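Local structure of protein MJ1225 (Methanocaldococcus jannaschii, 3KH5) at residues Ile137-Asp151 / Ala236-Val250. The protein is of unknown function but binds ADP and AMP, contains four CBS repeats and is a putative archaeal homologue of the gamma subunit of AMPK. Numbering follows the deposited sequence.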
loop_
_atom_site.group_PDB
_atom_site.type_symbol
_atom_site.label_atom_id
_atom_site.label_comp_id
_atom_site.label_asym_id
_atom_site.label_seq_id
_atom_site.Cartn_x
_atom_site.Cartn_y
_atom_site.Cartn_z
ATOM N N ILE A 137 12.618 -9.631 2.293
ATOM C CA ILE A 137 12.392 -10.411 3.505
ATOM C C ILE A 137 12.320 -11.903 3.171
ATOM O O ILE A 137 12.878 -12.736 3.896
ATOM C CB ILE A 137 11.106 -9.965 4.238
ATOM C CG1 ILE A 137 11.270 -8.539 4.781
ATOM C CG2 ILE A 137 10.775 -10.931 5.384
ATOM C CD1 ILE A 137 9.998 -7.933 5.346
ATOM N N ARG A 138 11.634 -12.225 2.073
ATOM C CA ARG A 138 11.523 -13.598 1.579
ATOM C C ARG A 138 12.903 -14.171 1.267
ATOM O O ARG A 138 13.190 -15.321 1.602
ATOM C CB ARG A 138 10.614 -13.665 0.342
ATOM C CG ARG A 138 10.250 -15.080 -0.111
ATOM C CD ARG A 138 9.252 -15.081 -1.271
ATOM N NE ARG A 138 7.884 -14.793 -0.835
ATOM C CZ ARG A 138 7.210 -13.682 -1.124
ATOM N NH1 ARG A 138 7.763 -12.730 -1.868
ATOM N NH2 ARG A 138 5.972 -13.524 -0.673
ATOM N N ALA A 139 13.753 -13.362 0.638
ATOM C CA ALA A 139 15.101 -13.794 0.288
ATOM C C ALA A 139 16.001 -13.982 1.509
ATOM O O ALA A 139 16.883 -14.840 1.496
ATOM C CB ALA A 139 15.736 -12.816 -0.698
ATOM N N LEU A 140 15.769 -13.197 2.561
ATOM C CA LEU A 140 16.669 -13.179 3.722
ATOM C C LEU A 140 16.097 -13.826 4.985
ATOM O O LEU A 140 16.724 -13.782 6.048
ATOM C CB LEU A 140 17.101 -11.740 4.035
ATOM C CG LEU A 140 17.800 -10.938 2.933
ATOM C CD1 LEU A 140 18.053 -9.513 3.403
ATOM C CD2 LEU A 140 19.108 -11.594 2.492
ATOM N N LEU A 141 14.915 -14.421 4.856
ATOM C CA LEU A 141 14.161 -14.951 5.994
ATOM C C LEU A 141 14.972 -15.933 6.839
ATOM O O LEU A 141 14.973 -15.845 8.072
ATOM C CB LEU A 141 12.865 -15.601 5.496
ATOM C CG LEU A 141 11.840 -16.184 6.473
ATOM C CD1 LEU A 141 11.163 -15.099 7.297
ATOM C CD2 LEU A 141 10.807 -17.003 5.709
ATOM N N ASP A 142 15.667 -16.854 6.171
ATOM C CA ASP A 142 16.491 -17.838 6.868
ATOM C C ASP A 142 17.710 -17.217 7.577
ATOM O O ASP A 142 18.332 -17.870 8.419
ATOM C CB ASP A 142 16.900 -18.988 5.930
ATOM C CG ASP A 142 17.913 -18.566 4.875
ATOM O OD1 ASP A 142 18.622 -17.563 5.077
ATOM O OD2 ASP A 142 18.008 -19.255 3.836
ATOM N N LYS A 143 18.039 -15.965 7.244
ATOM C CA LYS A 143 19.178 -15.265 7.874
ATOM C C LYS A 143 18.820 -14.502 9.153
ATOM O O LYS A 143 19.707 -13.947 9.808
ATOM C CB LYS A 143 19.866 -14.299 6.891
ATOM C CG LYS A 143 20.188 -14.880 5.522
ATOM C CD LYS A 143 21.286 -15.936 5.586
ATOM C CE LYS A 143 21.423 -16.681 4.260
ATOM N NZ LYS A 143 21.948 -15.816 3.164
ATOM N N ILE A 144 17.535 -14.460 9.501
ATOM C CA ILE A 144 17.118 -13.862 10.768
ATOM C C ILE A 144 17.353 -14.895 11.862
ATOM O O ILE A 144 16.855 -16.022 11.766
ATOM C CB ILE A 144 15.621 -13.456 10.765
ATOM C CG1 ILE A 144 15.298 -12.539 9.577
ATOM C CG2 ILE A 144 15.248 -12.777 12.086
ATOM C CD1 ILE A 144 13.808 -12.367 9.302
ATOM N N ASP A 145 18.123 -14.519 12.887
ATOM C CA ASP A 145 18.352 -15.373 14.067
ATOM C C ASP A 145 17.007 -15.747 14.676
ATOM O O ASP A 145 16.137 -14.889 14.842
ATOM C CB ASP A 145 19.248 -14.643 15.088
ATOM C CG ASP A 145 19.265 -15.299 16.486
ATOM O OD1 ASP A 145 20.002 -14.780 17.353
ATOM O OD2 ASP A 145 18.565 -16.307 16.741
ATOM N N GLU A 146 16.846 -17.026 15.006
ATOM C CA GLU A 146 15.564 -17.561 15.474
ATOM C C GLU A 146 15.129 -17.102 16.864
ATOM O O GLU A 146 13.953 -17.219 17.218
ATOM C CB GLU A 146 15.569 -19.088 15.415
ATOM C CG GLU A 146 15.434 -19.644 14.014
ATOM C CD GLU A 146 14.591 -20.897 13.974
ATOM O OE1 GLU A 146 13.385 -20.790 13.667
ATOM O OE2 GLU A 146 15.126 -21.988 14.260
ATOM N N ASN A 147 16.069 -16.582 17.643
ATOM C CA ASN A 147 15.788 -16.144 19.006
ATOM C C ASN A 147 15.521 -14.645 19.105
ATOM O O ASN A 147 15.059 -14.151 20.138
ATOM C CB ASN A 147 16.927 -16.568 19.931
ATOM C CG ASN A 147 17.163 -18.068 19.903
ATOM O OD1 ASN A 147 16.245 -18.858 20.135
ATOM N ND2 ASN A 147 18.398 -18.471 19.621
ATOM N N GLU A 148 15.816 -13.939 18.017
ATOM C CA GLU A 148 15.542 -12.518 17.888
ATOM C C GLU A 148 14.061 -12.223 18.155
ATOM O O GLU A 148 13.182 -12.908 17.629
ATOM C CB GLU A 148 15.919 -12.067 16.476
ATOM C CG GLU A 148 16.884 -10.898 16.431
ATOM C CD GLU A 148 16.297 -9.627 17.021
ATOM O OE1 GLU A 148 17.087 -8.708 17.322
ATOM O OE2 GLU A 148 15.050 -9.531 17.177
ATOM N N VAL A 149 13.794 -11.208 18.976
ATOM C CA VAL A 149 12.426 -10.862 19.370
ATOM C C VAL A 149 11.954 -9.588 18.641
ATOM O O VAL A 149 12.783 -8.810 18.161
ATOM C CB VAL A 149 12.316 -10.761 20.920
ATOM C CG1 VAL A 149 12.606 -9.344 21.431
ATOM C CG2 VAL A 149 10.977 -11.260 21.399
ATOM N N ILE A 150 10.639 -9.381 18.545
ATOM C CA ILE A 150 10.094 -8.257 17.756
ATOM C C ILE A 150 10.133 -6.910 18.482
ATOM O O ILE A 150 10.036 -5.856 17.851
ATOM C CB ILE A 150 8.638 -8.522 17.253
ATOM C CG1 ILE A 150 7.670 -8.751 18.424
ATOM C CG2 ILE A 150 8.613 -9.683 16.268
ATOM C CD1 ILE A 150 6.203 -8.462 18.099
ATOM N N ASP A 151 10.285 -6.965 19.802
ATOM C CA ASP A 151 10.124 -5.808 20.695
ATOM C C ASP A 151 10.776 -4.485 20.270
ATOM O O ASP A 151 10.122 -3.439 20.313
ATOM C CB ASP A 151 10.546 -6.189 22.112
ATOM C CG ASP A 151 9.751 -7.361 22.661
ATOM O OD1 ASP A 151 9.146 -8.118 21.868
ATOM O OD2 ASP A 151 9.731 -7.529 23.896
ATOM N N ALA A 236 0.378 -9.574 16.312
ATOM C CA ALA A 236 1.578 -10.038 16.999
ATOM C C ALA A 236 1.455 -9.679 18.477
ATOM O O ALA A 236 0.517 -8.979 18.869
ATOM C CB ALA A 236 2.825 -9.413 16.386
ATOM N N LYS A 237 2.368 -10.176 19.303
ATOM C CA LYS A 237 2.425 -9.764 20.703
ATOM C C LYS A 237 3.876 -9.687 21.144
ATOM O O LYS A 237 4.735 -10.366 20.579
ATOM C CB LYS A 237 1.593 -10.688 21.618
ATOM C CG LYS A 237 1.966 -12.175 21.575
ATOM C CD LYS A 237 1.360 -12.981 22.735
ATOM C CE LYS A 237 -0.052 -13.492 22.437
ATOM N NZ LYS A 237 -1.123 -12.555 22.940
ATOM N N GLU A 238 4.148 -8.844 22.138
ATOM C CA GLU A 238 5.493 -8.718 22.686
ATOM C C GLU A 238 6.008 -10.093 23.081
ATOM O O GLU A 238 5.264 -10.909 23.647
ATOM C CB GLU A 238 5.514 -7.757 23.878
ATOM C CG GLU A 238 5.489 -6.287 23.468
ATOM C CD GLU A 238 5.526 -5.334 24.648
ATOM O OE1 GLU A 238 4.565 -5.330 25.448
ATOM O OE2 GLU A 238 6.511 -4.576 24.767
ATOM N N GLY A 239 7.269 -10.359 22.754
ATOM C CA GLY A 239 7.851 -11.668 23.010
ATOM C C GLY A 239 7.935 -12.570 21.788
ATOM O O GLY A 239 8.726 -13.516 21.781
ATOM N N ASP A 240 7.126 -12.295 20.761
ATOM C CA ASP A 240 7.132 -13.100 19.527
ATOM C C ASP A 240 8.470 -13.003 18.815
ATOM O O ASP A 240 9.130 -11.964 18.857
ATOM C CB ASP A 240 6.044 -12.642 18.551
ATOM C CG ASP A 240 4.642 -12.947 19.037
ATOM O OD1 ASP A 240 4.482 -13.735 19.993
ATOM O OD2 ASP A 240 3.689 -12.397 18.447
ATOM N N LYS A 241 8.857 -14.083 18.138
ATOM C CA LYS A 241 10.111 -14.106 17.393
ATOM C C LYS A 241 9.973 -13.332 16.092
ATOM O O LYS A 241 8.945 -13.426 15.413
ATOM C CB LYS A 241 10.568 -15.546 17.120
ATOM C CG LYS A 241 10.863 -16.389 18.369
ATOM C CD LYS A 241 11.726 -15.645 19.395
ATOM C CE LYS A 241 12.395 -16.588 20.409
ATOM N NZ LYS A 241 11.398 -17.704 20.881
ATOM N N LEU A 242 11.009 -12.566 15.754
ATOM C CA LEU A 242 11.003 -11.754 14.542
ATOM C C LEU A 242 10.846 -12.632 13.314
ATOM O O LEU A 242 10.118 -12.278 12.384
ATOM C CB LEU A 242 12.279 -10.912 14.423
ATOM C CG LEU A 242 12.391 -10.046 13.158
ATOM C CD1 LEU A 242 11.290 -8.983 13.103
ATOM C CD2 LEU A 242 13.761 -9.398 13.060
ATOM N N LYS A 243 11.529 -13.776 13.319
ATOM C CA LYS A 243 11.474 -14.706 12.194
ATOM C C LYS A 243 10.077 -15.285 11.987
ATOM O O LYS A 243 9.648 -15.439 10.844
ATOM C CB LYS A 243 12.520 -15.825 12.318
ATOM C CG LYS A 243 12.554 -16.774 11.110
ATOM C CD LYS A 243 13.820 -17.622 11.068
ATOM C CE LYS A 243 13.573 -18.886 10.217
ATOM N NZ LYS A 243 14.779 -19.760 10.176
ATOM N N LYS A 244 9.375 -15.607 13.072
ATOM C CA LYS A 244 7.998 -16.098 12.964
ATOM C C LYS A 244 7.106 -15.039 12.316
ATOM O O LYS A 244 6.376 -15.332 11.362
ATOM C CB LYS A 244 7.452 -16.518 14.336
ATOM C CG LYS A 244 5.917 -16.591 14.409
ATOM C CD LYS A 244 5.449 -16.929 15.822
ATOM C CE LYS A 244 3.986 -16.534 16.022
ATOM N NZ LYS A 244 3.049 -17.415 15.267
ATOM N N ILE A 245 7.186 -13.812 12.831
ATOM C CA ILE A 245 6.407 -12.694 12.298
ATOM C C ILE A 245 6.732 -12.418 10.823
ATOM O O ILE A 245 5.815 -12.355 9.993
ATOM C CB ILE A 245 6.530 -11.424 13.188
ATOM C CG1 ILE A 245 5.925 -11.676 14.578
ATOM C CG2 ILE A 245 5.885 -10.207 12.522
ATOM C CD1 ILE A 245 4.524 -12.309 14.585
ATOM N N ALA A 246 8.021 -12.287 10.500
ATOM C CA ALA A 246 8.472 -12.110 9.110
ATOM C C ALA A 246 7.929 -13.194 8.178
ATOM O O ALA A 246 7.506 -12.901 7.056
ATOM C CB ALA A 246 9.993 -12.061 9.039
ATOM N N GLU A 247 7.936 -14.439 8.650
ATOM C CA GLU A 247 7.430 -15.560 7.861
ATOM C C GLU A 247 5.923 -15.466 7.609
ATOM O O GLU A 247 5.458 -15.734 6.499
ATOM C CB GLU A 247 7.776 -16.885 8.537
ATOM C CG GLU A 247 7.349 -18.125 7.759
ATOM C CD GLU A 247 7.773 -19.411 8.441
ATOM O OE1 GLU A 247 8.241 -20.328 7.734
ATOM O OE2 GLU A 247 7.656 -19.505 9.683
ATOM N N ILE A 248 5.169 -15.092 8.645
ATOM C CA ILE A 248 3.729 -14.871 8.509
ATOM C C ILE A 248 3.413 -13.828 7.428
ATOM O O ILE A 248 2.536 -14.054 6.596
ATOM C CB ILE A 248 3.075 -14.504 9.868
ATOM C CG1 ILE A 248 2.948 -15.764 10.737
ATOM C CG2 ILE A 248 1.682 -13.889 9.666
ATOM C CD1 ILE A 248 2.971 -15.472 12.231
ATOM N N MET A 249 4.138 -12.708 7.431
ATOM C CA MET A 249 3.928 -11.632 6.447
ATOM C C MET A 249 4.136 -12.119 5.017
ATOM O O MET A 249 3.285 -11.936 4.143
ATOM C CB MET A 249 4.887 -10.464 6.717
ATOM C CG MET A 249 4.665 -9.737 8.032
ATOM S SD MET A 249 6.002 -8.581 8.393
ATOM C CE MET A 249 5.331 -7.722 9.815
ATOM N N VAL A 250 5.277 -12.758 4.813
ATOM C CA VAL A 250 5.762 -13.145 3.507
ATOM C C VAL A 250 4.972 -14.317 2.887
ATOM O O VAL A 250 4.825 -14.391 1.661
ATOM C CB VAL A 250 7.291 -13.405 3.633
ATOM C CG1 VAL A 250 7.780 -14.671 2.806
ATOM C CG2 VAL A 250 8.103 -12.155 3.277
HETATM O O HOH W 1 13.474 -14.611 15.382
#
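Helix-to-helix packing, continued by a single backbone bridge between V149 and K241, joins helix 133-140 and the loop that follows it, mostly in the CBS 2 range, to helix 242-252 and the turn before it, in CBS 4. I137 CG2 meets V250 CG2 at 3.6 Å, and A246 CB meets both L141 CD1 (3.7 Å) and I144 CD1 (3.8 Å). R138 reaches from helix 133-140 to V250, near the C-terminal end of helix 242-252: its stem lies against V250 CG1, and the bend at chi3 (-77°) turns NH2 onto an in-plane lone pair of V250 O, 2.7 Å away. The same arginine touches a bound ADP; V250 O, tilted 25° from the guanidinium plane, probably helps to orient the R138 side chain.

Around K241, the N-cap of helix 242-252, E148 O accepts L242 N at 2.9 Å (166°), and a water bridges D145 O, E148 O and K243 N. On the other side of V149, I150 N reaches D240 O, and D151 OD1 takes G239 N on its syn lone pair at 3.1 Å. I150 wedges CG2 against L242 CA and I245 CG1, while its CD1 reaches A236 CB. The extended K243 runs past I144 O (CD 3.5 Å away), and its NZ makes a long salt bridge to E146 OE1 at 3.9 Å.

Helix 272-275 packs on I137 and A246, and strand 256-260 backs I245.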